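PDB 2QW5: xylose isomerase-like TIM barrel from Anabaena variabilis ATCC 29413, which binds zinc and D-xylose in its barrel and is probably a sugar or sugar-phosphate isomerase or epimerase. Local coordinates for residues D95-Q105 with V157-L166; V280-A288 with L295-P303. All coordinates share one frame; numbering follows the deposited sequence.

Contact 1 of 2, residues D95-Q105 with V157-L166; sequences DPSSNYPEQRQ and VRYANAQPIL
Arg-158 takes hold of Ser-97 side-on: NE lies 2.9 Å from Ser-97 OG and NH2 lies 3.2 Å from that same OG, both with the hydroxyl oxygen near the guanidinium plane. The chain of Arg-158, bent at chi2 and chi3, brings the edge carrying NE and NH2 to this oxygen, and NH2 also forms a salt bridge to Asp-95 OD2 at 3.0 Å, with the guanidinium turned well out of the carboxylate plane. Asp-95 is fixed from its own side, since OD1 accepts the backbone N of Ser-97 and so closes an Asx turn. Ser-97 OG sits between its backbone N and carbonyl carbon (chi1 66°), which turns it to the arginine nitrogens.

One turn further along the helix, Asn-161 ND2 gives one straight bond to Ser-97 O (2.7 Å, 170° at the hydrogen) and another to Asn-99 OD1 (2.7 Å). Both acceptors lie near the amide plane of Asn-161, while the two side-chain amides stand almost perpendicular, 89° apart. In this TIM barrel of eight parallel strands, the contact joins the loop between strand 83-87 and helix 101-120 to helix 148-176, which follows strand 125-128.

Beyond the polar grip the contact becomes apolar. Ile-165 sends CG2 against Pro-96 CB at 3.7 Å, and its CD1 reaches Arg-104 CB at 3.9 Å. Arg-104 itself places NH1 on Ser-98 O in a nearly straight bond, so its charged end braces the loop while its CD lies against Asn-161 O. Near Ser-97, Ala-162 offers only a methyl, and the backbones close to 4.2 Å between the CA atoms of this pair.

Contact 2 of 2, residues V280-A288 with L295-P303; sequences VEIFNAIPA and LTRRKFWIP. With ZN (zinc ion), chain D; XLS (D-xylose), chain C.
Ile-282 CG2 touches Phe-300 CE2 at 3.9 Å, just past Glu-281, whose OE1 binds the zinc ion at 2.1 Å in company with Glu-183, Asp-216, Gln-247 and a water that also bonds to D-xylose O1. Phe-283 turns its ring to the sugar, CZ 3.5 Å from C1, while its carbonyl O, roughly at right angles to the side chain, is gripped end-on by Arg-297, NH1 and NH2 each at 3.0 Å and in the carbonyl plane.

Asn-284, with CG anti to the backbone N (chi1 -164°), crosses Phe-300 obliquely, amide and ring planes only 14° apart. OD1 takes Phe-300 N on a lone pair (3.0 Å); ND2 gives to Phe-300 O (2.8 Å) and to Met-17 O. An alanine here is likely to leave both backbone groups of Phe-300, and Met-17 O, without these mates. Ala-285, centre of an inverse gamma turn, packs CB near Leu-295 CD1, and the extended Lys-299 runs past Ala-285 O to a salt bridge with Asp-306. Ile-286 CG2 meets Lys-299 CE.

Side-chain amide and guanidinium groups thus satisfy buried backbone atoms where the two segments pair through no strand or helix.

Overall arrangement
Contacts 1 and 2 lie on opposite sides of the chain's centre, their centres 34 Å and nearest atoms about 17 Å apart, and they share no helix or strand. Contact 1 is partly buried and peripheral, joining a loop and helix start to helix 148-176 through a salt bridge, hydroxyl and amide bonds and an apolar patch; Pro-96 remains about 13 Å from the sugar. Contact 2 is buried, joins two largely irregular segments after the final strand mainly by amide and guanidinium bonds to backbone, and reaches the zinc and sugar directly. Both border other subunits: Tyr-100 in contact 1 packs on Gln-103 of the second subunit, whereas Arg-298 in contact 2 pairs with Glu-153 of the third subunit.

Contact 1 of 2, residues D95-Q105 with V157-L166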
loop_
_atom_site.group_PDB
_atom_site.type_symbol
_atom_site.label_atom_id
_atom_site.label_comp_id
_atom_site.label_asym_id
_atom_site.label_seq_id
_atom_site.Cartn_x
_atom_site.Cartn_y
_atom_site.Cartn_z
ATOM N N ASP A 95 -17.139 -4.088 -14.893
ATOM C CA ASP A 95 -17.450 -5.163 -13.947
ATOM C C ASP A 95 -18.905 -5.644 -14.092
ATOM O O ASP A 95 -19.836 -4.970 -13.631
ATOM C CB ASP A 95 -17.131 -4.705 -12.519
ATOM C CG ASP A 95 -17.404 -5.768 -11.463
ATOM O OD1 ASP A 95 -17.711 -6.935 -11.797
ATOM O OD2 ASP A 95 -17.310 -5.418 -10.263
ATOM N N PRO A 96 -19.091 -6.833 -14.693
ATOM C CA PRO A 96 -20.439 -7.370 -14.851
ATOM C C PRO A 96 -21.107 -7.872 -13.588
ATOM O O PRO A 96 -22.293 -8.164 -13.633
ATOM C CB PRO A 96 -20.246 -8.517 -15.846
ATOM C CG PRO A 96 -18.878 -8.986 -15.619
ATOM C CD PRO A 96 -18.099 -7.717 -15.339
ATOM N N SER A 97 -20.353 -7.989 -12.503
ATOM C CA SER A 97 -20.858 -8.401 -11.194
ATOM C C SER A 97 -21.194 -7.197 -10.300
ATOM O O SER A 97 -21.495 -7.368 -9.104
ATOM C CB SER A 97 -19.827 -9.315 -10.501
ATOM O OG SER A 97 -18.638 -8.601 -10.180
ATOM N N SER A 98 -21.194 -5.987 -10.852
ATOM C CA SER A 98 -21.539 -4.783 -10.104
ATOM C C SER A 98 -22.980 -4.841 -9.608
ATOM O O SER A 98 -23.801 -5.498 -10.207
ATOM C CB SER A 98 -21.406 -3.541 -10.979
ATOM O OG SER A 98 -21.859 -2.370 -10.307
ATOM N N ASN A 99 -23.258 -4.172 -8.500
ATOM C CA ASN A 99 -24.637 -4.032 -8.033
ATOM C C ASN A 99 -25.410 -3.008 -8.848
ATOM O O ASN A 99 -26.623 -2.974 -8.726
ATOM C CB ASN A 99 -24.703 -3.568 -6.589
ATOM C CG ASN A 99 -24.235 -4.596 -5.628
ATOM O OD1 ASN A 99 -24.326 -5.813 -5.855
ATOM N ND2 ASN A 99 -23.746 -4.112 -4.499
ATOM N N TYR A 100 -24.726 -2.207 -9.680
ATOM C CA TYR A 100 -25.347 -1.110 -10.419
ATOM C C TYR A 100 -25.647 -1.508 -11.875
ATOM O O TYR A 100 -24.709 -1.807 -12.655
ATOM C CB TYR A 100 -24.459 0.153 -10.332
ATOM C CG TYR A 100 -24.039 0.421 -8.899
ATOM C CD1 TYR A 100 -25.011 0.546 -7.863
ATOM C CD2 TYR A 100 -22.681 0.506 -8.540
ATOM C CE1 TYR A 100 -24.629 0.746 -6.517
ATOM C CE2 TYR A 100 -22.297 0.708 -7.204
ATOM C CZ TYR A 100 -23.294 0.828 -6.196
ATOM O OH TYR A 100 -22.932 1.027 -4.899
ATOM N N PRO A 101 -26.948 -1.509 -12.259
ATOM C CA PRO A 101 -27.346 -1.865 -13.639
ATOM C C PRO A 101 -26.561 -1.220 -14.776
ATOM O O PRO A 101 -26.146 -1.935 -15.677
ATOM C CB PRO A 101 -28.789 -1.438 -13.698
ATOM C CG PRO A 101 -29.287 -1.657 -12.274
ATOM C CD PRO A 101 -28.124 -1.224 -11.409
ATOM N N GLU A 102 -26.338 0.097 -14.747
ATOM C CA GLU A 102 -25.570 0.799 -15.816
ATOM C C GLU A 102 -24.124 0.342 -15.872
ATOM O O GLU A 102 -23.509 0.334 -16.951
ATOM C CB GLU A 102 -25.631 2.340 -15.663
ATOM C CG GLU A 102 -24.727 3.146 -16.652
ATOM C CD GLU A 102 -24.851 4.655 -16.537
ATOM O OE1 GLU A 102 -25.988 5.151 -16.488
ATOM O OE2 GLU A 102 -23.812 5.349 -16.540
ATOM N N GLN A 103 -23.551 0.008 -14.704
ATOM C CA GLN A 103 -22.166 -0.467 -14.671
ATOM C C GLN A 103 -22.109 -1.823 -15.375
ATOM O O GLN A 103 -21.257 -2.043 -16.214
ATOM C CB GLN A 103 -21.612 -0.597 -13.240
ATOM C CG GLN A 103 -20.096 -0.882 -13.249
ATOM C CD GLN A 103 -19.426 -0.693 -11.926
ATOM O OE1 GLN A 103 -20.050 -0.690 -10.870
ATOM N NE2 GLN A 103 -18.116 -0.600 -11.970
ATOM N N ARG A 104 -23.044 -2.715 -15.036
ATOM C CA ARG A 104 -23.156 -4.043 -15.675
ATOM C C ARG A 104 -23.363 -3.978 -17.201
ATOM O O ARG A 104 -22.762 -4.763 -17.962
ATOM C CB ARG A 104 -24.295 -4.852 -15.045
ATOM C CG ARG A 104 -24.034 -5.196 -13.615
ATOM C CD ARG A 104 -24.973 -6.250 -13.109
ATOM N NE ARG A 104 -26.384 -5.880 -13.162
ATOM C CZ ARG A 104 -27.155 -5.515 -12.132
ATOM N NH1 ARG A 104 -26.701 -5.399 -10.907
ATOM N NH2 ARG A 104 -28.424 -5.236 -12.344
ATOM N N GLN A 105 -24.215 -3.043 -17.646
ATOM C CA GLN A 105 -24.480 -2.852 -19.092
ATOM C C GLN A 105 -23.275 -2.330 -19.791
ATOM O O GLN A 105 -22.973 -2.773 -20.903
ATOM C CB GLN A 105 -25.659 -1.936 -19.343
ATOM C CG GLN A 105 -26.960 -2.594 -18.908
ATOM C CD GLN A 105 -27.260 -3.840 -19.722
ATOM O OE1 GLN A 105 -27.138 -3.822 -20.956
ATOM N NE2 GLN A 105 -27.607 -4.929 -19.041
ATOM N N VAL A 157 -23.290 -12.519 -3.943
ATOM C CA VAL A 157 -24.037 -11.387 -4.507
ATOM C C VAL A 157 -23.437 -10.999 -5.870
ATOM O O VAL A 157 -24.175 -10.764 -6.817
ATOM C CB VAL A 157 -24.085 -10.168 -3.556
ATOM C CG1 VAL A 157 -24.910 -9.007 -4.173
ATOM C CG2 VAL A 157 -24.616 -10.564 -2.208
ATOM N N ARG A 158 -22.100 -10.997 -5.966
ATOM C CA ARG A 158 -21.400 -10.665 -7.204
ATOM C C ARG A 158 -21.708 -11.690 -8.284
ATOM O O ARG A 158 -22.044 -11.320 -9.424
ATOM C CB ARG A 158 -19.879 -10.594 -6.967
ATOM C CG ARG A 158 -19.444 -9.581 -5.888
ATOM C CD ARG A 158 -19.568 -8.113 -6.320
ATOM N NE ARG A 158 -18.563 -7.829 -7.349
ATOM C CZ ARG A 158 -17.273 -7.552 -7.133
ATOM N NH1 ARG A 158 -16.773 -7.436 -5.904
ATOM N NH2 ARG A 158 -16.469 -7.366 -8.176
ATOM N N TYR A 159 -21.659 -12.975 -7.928
ATOM C CA TYR A 159 -21.996 -14.037 -8.884
ATOM C C TYR A 159 -23.462 -13.925 -9.359
ATOM O O TYR A 159 -23.716 -14.036 -10.543
ATOM C CB TYR A 159 -21.681 -15.428 -8.328
ATOM C CG TYR A 159 -20.194 -15.698 -8.107
ATOM C CD1 TYR A 159 -19.229 -15.323 -9.050
ATOM C CD2 TYR A 159 -19.764 -16.399 -6.988
ATOM C CE1 TYR A 159 -17.849 -15.591 -8.826
ATOM C CE2 TYR A 159 -18.395 -16.671 -6.750
ATOM C CZ TYR A 159 -17.451 -16.280 -7.680
ATOM O OH TYR A 159 -16.133 -16.571 -7.425
ATOM N N ALA A 160 -24.405 -13.664 -8.444
ATOM C CA ALA A 160 -25.832 -13.446 -8.819
ATOM C C ALA A 160 -26.015 -12.252 -9.780
ATOM O O ALA A 160 -26.781 -12.344 -10.763
ATOM C CB ALA A 160 -26.710 -13.294 -7.597
ATOM N N ASN A 161 -25.283 -11.170 -9.535
ATOM C CA ASN A 161 -25.303 -9.988 -10.418
ATOM C C ASN A 161 -24.787 -10.309 -11.815
ATOM O O ASN A 161 -25.318 -9.805 -12.792
ATOM C CB ASN A 161 -24.402 -8.854 -9.903
ATOM C CG ASN A 161 -24.870 -8.247 -8.596
ATOM O OD1 ASN A 161 -26.033 -8.364 -8.226
ATOM N ND2 ASN A 161 -23.945 -7.560 -7.893
ATOM N N ALA A 162 -23.738 -11.131 -11.893
ATOM C CA ALA A 162 -23.060 -11.404 -13.172
ATOM C C ALA A 162 -23.742 -12.462 -14.050
ATOM O O ALA A 162 -23.603 -12.419 -15.279
ATOM C CB ALA A 162 -21.579 -11.755 -12.926
ATOM N N GLN A 163 -24.486 -13.399 -13.446
ATOM C CA GLN A 163 -25.039 -14.515 -14.223
ATOM C C GLN A 163 -25.890 -14.107 -15.451
ATOM O O GLN A 163 -25.632 -14.608 -16.554
ATOM C CB GLN A 163 -25.782 -15.494 -13.315
ATOM C CG GLN A 163 -24.852 -16.359 -12.487
ATOM C CD GLN A 163 -25.544 -17.106 -11.356
ATOM O OE1 GLN A 163 -26.458 -16.585 -10.727
ATOM N NE2 GLN A 163 -25.072 -18.327 -11.061
ATOM N N PRO A 164 -26.878 -13.193 -15.270
ATOM C CA PRO A 164 -27.664 -12.767 -16.441
ATOM C C PRO A 164 -26.860 -12.017 -17.504
ATOM O O PRO A 164 -27.199 -12.100 -18.670
ATOM C CB PRO A 164 -28.761 -11.861 -15.838
ATOM C CG PRO A 164 -28.650 -11.995 -14.385
ATOM C CD PRO A 164 -27.335 -12.557 -14.022
ATOM N N ILE A 165 -25.793 -11.317 -17.089
ATOM C CA ILE A 165 -24.942 -10.564 -18.008
ATOM C C ILE A 165 -24.110 -11.506 -18.858
ATOM O O ILE A 165 -24.006 -11.304 -20.080
ATOM C CB ILE A 165 -24.055 -9.542 -17.267
ATOM C CG1 ILE A 165 -24.923 -8.497 -16.517
ATOM C CG2 ILE A 165 -23.055 -8.862 -18.254
ATOM C CD1 ILE A 165 -25.740 -7.533 -17.422
ATOM N N LEU A 166 -23.534 -12.532 -18.226
ATOM C CA LEU A 166 -22.770 -13.558 -18.942
ATOM C C LEU A 166 -23.667 -14.373 -19.892
ATOM O O LEU A 166 -23.216 -14.767 -20.983
ATOM C CB LEU A 166 -21.958 -14.462 -17.978
ATOM C CG LEU A 166 -20.574 -13.961 -17.529
ATOM C CD1 LEU A 166 -19.609 -13.911 -18.741
ATOM C CD2 LEU A 166 -20.611 -12.621 -16.897
#

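Contact 2 of 2, residues V280-A288 with L295-P303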
loop_
_atom_site.group_PDB
_atom_site.type_symbol
_atom_site.label_atom_id
_atom_site.label_comp_id
_atom_site.label_asym_id
_atom_site.label_seq_id
_atom_site.Cartn_x
_atom_site.Cartn_y
_atom_site.Cartn_z
ATOM N N VAL A 280 0.304 -23.370 -24.342
ATOM C CA VAL A 280 1.414 -23.197 -23.416
ATOM C C VAL A 280 1.288 -21.751 -22.911
ATOM O O VAL A 280 1.373 -20.831 -23.708
ATOM C CB VAL A 280 2.787 -23.370 -24.141
ATOM C CG1 VAL A 280 3.951 -22.851 -23.263
ATOM C CG2 VAL A 280 2.971 -24.820 -24.552
ATOM N N GLU A 281 1.048 -21.566 -21.609
ATOM C CA GLU A 281 0.930 -20.224 -21.039
ATOM C C GLU A 281 2.047 -19.939 -20.022
ATOM O O GLU A 281 1.966 -20.325 -18.865
ATOM C CB GLU A 281 -0.424 -20.001 -20.419
ATOM C CG GLU A 281 -0.663 -18.493 -20.188
ATOM C CD GLU A 281 -1.972 -18.212 -19.553
ATOM O OE1 GLU A 281 -2.233 -18.899 -18.534
ATOM O OE2 GLU A 281 -2.697 -17.312 -20.033
ATOM N N ILE A 282 3.089 -19.263 -20.495
ATOM C CA ILE A 282 4.243 -18.915 -19.707
ATOM C C ILE A 282 4.240 -17.367 -19.552
ATOM O O ILE A 282 4.195 -16.618 -20.554
ATOM C CB ILE A 282 5.555 -19.424 -20.403
ATOM C CG1 ILE A 282 5.562 -20.977 -20.428
ATOM C CG2 ILE A 282 6.817 -18.880 -19.681
ATOM C CD1 ILE A 282 6.775 -21.577 -21.150
ATOM N N PHE A 283 4.309 -16.927 -18.298
ATOM C CA PHE A 283 4.325 -15.523 -17.915
ATOM C C PHE A 283 5.789 -15.140 -17.757
ATOM O O PHE A 283 6.429 -15.488 -16.786
ATOM C CB PHE A 283 3.561 -15.303 -16.608
ATOM C CG PHE A 283 2.086 -15.395 -16.773
ATOM C CD1 PHE A 283 1.479 -16.625 -16.932
ATOM C CD2 PHE A 283 1.301 -14.258 -16.801
ATOM C CE1 PHE A 283 0.085 -16.731 -17.088
ATOM C CE2 PHE A 283 -0.115 -14.373 -16.936
ATOM C CZ PHE A 283 -0.684 -15.618 -17.093
ATOM N N ASN A 284 6.352 -14.453 -18.739
ATOM C CA ASN A 284 7.760 -14.048 -18.621
ATOM C C ASN A 284 7.911 -12.960 -17.528
ATOM O O ASN A 284 6.946 -12.282 -17.178
ATOM C CB ASN A 284 8.273 -13.619 -19.996
ATOM C CG ASN A 284 9.772 -13.558 -20.072
ATOM O OD1 ASN A 284 10.455 -13.982 -19.140
ATOM N ND2 ASN A 284 10.311 -13.032 -21.203
ATOM N N ALA A 285 9.092 -12.838 -16.932
ATOM C CA ALA A 285 9.356 -11.773 -15.935
ATOM C C ALA A 285 9.524 -10.411 -16.660
ATOM O O ALA A 285 10.615 -9.865 -16.784
ATOM C CB ALA A 285 10.548 -12.133 -15.034
ATOM N N ILE A 286 8.390 -9.903 -17.168
ATOM C CA ILE A 286 8.309 -8.633 -17.869
ATOM C C ILE A 286 7.695 -7.679 -16.866
ATOM O O ILE A 286 6.956 -8.134 -15.945
ATOM C CB ILE A 286 7.469 -8.666 -19.227
ATOM C CG1 ILE A 286 6.038 -9.185 -19.004
ATOM C CG2 ILE A 286 8.215 -9.481 -20.282
ATOM C CD1 ILE A 286 5.102 -9.041 -20.233
ATOM N N PRO A 287 7.915 -6.366 -17.040
ATOM C CA PRO A 287 7.360 -5.384 -16.087
ATOM C C PRO A 287 5.881 -5.576 -15.704
ATOM O O PRO A 287 5.527 -5.400 -14.532
ATOM C CB PRO A 287 7.592 -4.062 -16.807
ATOM C CG PRO A 287 8.901 -4.290 -17.519
ATOM C CD PRO A 287 8.720 -5.676 -18.085
ATOM N N ALA A 288 5.041 -6.023 -16.639
ATOM C CA ALA A 288 3.631 -6.233 -16.318
ATOM C C ALA A 288 3.363 -7.308 -15.250
ATOM O O ALA A 288 2.341 -7.217 -14.576
ATOM C CB ALA A 288 2.812 -6.495 -17.588
ATOM N N LEU A 295 7.541 -12.216 -9.039
ATOM C CA LEU A 295 8.489 -12.999 -9.782
ATOM C C LEU A 295 9.915 -12.711 -9.337
ATOM O O LEU A 295 10.473 -11.689 -9.664
ATOM C CB LEU A 295 8.322 -12.782 -11.301
ATOM C CG LEU A 295 6.973 -13.185 -11.922
ATOM C CD1 LEU A 295 6.926 -12.813 -13.419
ATOM C CD2 LEU A 295 6.691 -14.664 -11.656
ATOM N N THR A 296 10.460 -13.640 -8.567
ATOM C CA THR A 296 11.817 -13.566 -8.064
ATOM C C THR A 296 12.788 -14.203 -9.090
ATOM O O THR A 296 13.992 -13.950 -9.037
ATOM C CB THR A 296 11.948 -14.261 -6.710
ATOM O OG1 THR A 296 11.752 -15.656 -6.908
ATOM C CG2 THR A 296 10.890 -13.713 -5.646
ATOM N N ARG A 297 12.264 -15.028 -10.008
ATOM C CA ARG A 297 13.074 -15.685 -11.028
ATOM C C ARG A 297 13.586 -14.719 -12.092
ATOM O O ARG A 297 12.934 -13.721 -12.431
ATOM C CB ARG A 297 12.303 -16.819 -11.726
ATOM C CG ARG A 297 10.923 -16.450 -12.388
ATOM C CD ARG A 297 10.342 -17.640 -13.146
ATOM N NE ARG A 297 8.881 -17.567 -13.267
ATOM C CZ ARG A 297 8.191 -16.923 -14.207
ATOM N NH1 ARG A 297 8.799 -16.242 -15.159
ATOM N NH2 ARG A 297 6.854 -16.954 -14.165
ATOM N N ARG A 298 14.710 -15.089 -12.689
ATOM C CA ARG A 298 15.260 -14.283 -13.764
ATOM C C ARG A 298 14.375 -14.337 -15.031
ATOM O O ARG A 298 13.667 -15.341 -15.298
ATOM C CB ARG A 298 16.671 -14.737 -14.128
ATOM C CG ARG A 298 17.672 -14.530 -13.053
ATOM C CD ARG A 298 19.062 -14.869 -13.584
ATOM N NE ARG A 298 20.060 -14.738 -12.527
ATOM C CZ ARG A 298 20.661 -13.603 -12.145
ATOM N NH1 ARG A 298 20.406 -12.420 -12.717
ATOM N NH2 ARG A 298 21.541 -13.649 -11.146
ATOM N N LYS A 299 14.439 -13.237 -15.781
ATOM C CA LYS A 299 13.711 -13.069 -17.023
ATOM C C LYS A 299 14.288 -14.000 -18.096
ATOM O O LYS A 299 15.496 -14.222 -18.154
ATOM C CB LYS A 299 13.814 -11.609 -17.512
ATOM C CG LYS A 299 12.998 -11.272 -18.783
ATOM C CD LYS A 299 13.117 -9.809 -19.153
ATOM C CE LYS A 299 12.144 -9.416 -20.248
ATOM N NZ LYS A 299 12.351 -7.994 -20.694
ATOM N N PHE A 300 13.395 -14.553 -18.922
ATOM C CA PHE A 300 13.808 -15.298 -20.125
ATOM C C PHE A 300 13.938 -14.166 -21.146
ATOM O O PHE A 300 12.941 -13.703 -21.732
ATOM C CB PHE A 300 12.787 -16.343 -20.566
ATOM C CG PHE A 300 12.257 -17.179 -19.447
ATOM C CD1 PHE A 300 13.127 -17.854 -18.601
ATOM C CD2 PHE A 300 10.880 -17.341 -19.267
ATOM C CE1 PHE A 300 12.664 -18.672 -17.587
ATOM C CE2 PHE A 300 10.398 -18.167 -18.247
ATOM C CZ PHE A 300 11.298 -18.815 -17.387
ATOM N N TRP A 301 15.171 -13.687 -21.316
ATOM C CA TRP A 301 15.421 -12.501 -22.120
ATOM C C TRP A 301 14.924 -12.641 -23.545
ATOM O O TRP A 301 15.051 -13.694 -24.154
ATOM C CB TRP A 301 16.877 -12.054 -22.081
ATOM C CG TRP A 301 17.856 -13.040 -22.531
ATOM C CD1 TRP A 301 18.455 -13.972 -21.773
ATOM C CD2 TRP A 301 18.438 -13.148 -23.843
ATOM N NE1 TRP A 301 19.329 -14.703 -22.525
ATOM C CE2 TRP A 301 19.363 -14.202 -23.793
ATOM C CE3 TRP A 301 18.243 -12.473 -25.053
ATOM C CZ2 TRP A 301 20.107 -14.619 -24.902
ATOM C CZ3 TRP A 301 18.988 -12.884 -26.178
ATOM C CH2 TRP A 301 19.906 -13.958 -26.084
ATOM N N ILE A 302 14.342 -11.564 -24.044
ATOM C CA ILE A 302 13.698 -11.555 -25.346
ATOM C C ILE A 302 14.723 -11.100 -26.395
ATOM O O ILE A 302 15.144 -9.950 -26.344
ATOM C CB ILE A 302 12.464 -10.674 -25.343
ATOM C CG1 ILE A 302 11.458 -11.173 -24.294
ATOM C CG2 ILE A 302 11.794 -10.714 -26.733
ATOM C CD1 ILE A 302 10.410 -10.091 -23.863
ATOM N N PRO A 303 15.120 -11.997 -27.332
ATOM C CA PRO A 303 16.095 -11.604 -28.356
ATOM C C PRO A 303 15.659 -10.376 -29.159
ATOM O O PRO A 303 14.505 -10.301 -29.585
ATOM C CB PRO A 303 16.183 -12.849 -29.243
ATOM C CG PRO A 303 15.898 -13.958 -28.321
ATOM C CD PRO A 303 14.731 -13.407 -27.535
HETATM ZN ZN ZN D . -4.133 -19.025 -17.631
HETATM C C1 XLS C . -3.628 -14.711 -15.461
HETATM C C2 XLS C . -4.805 -13.995 -16.114
HETATM C C3 XLS C . -4.594 -12.450 -16.294
HETATM C C4 XLS C . -5.167 -11.885 -17.579
HETATM O O1 XLS C . -3.725 -15.814 -14.552
HETATM O O2 XLS C . -5.217 -14.649 -17.314
HETATM O O3 XLS C . -3.267 -11.924 -16.242
HETATM O O4 XLS C . -6.495 -12.312 -17.694
HETATM O O HOH W 1 11.405 -15.503 -16.487
HETATM O O HOH W 2 -3.487 -17.621 -16.316
#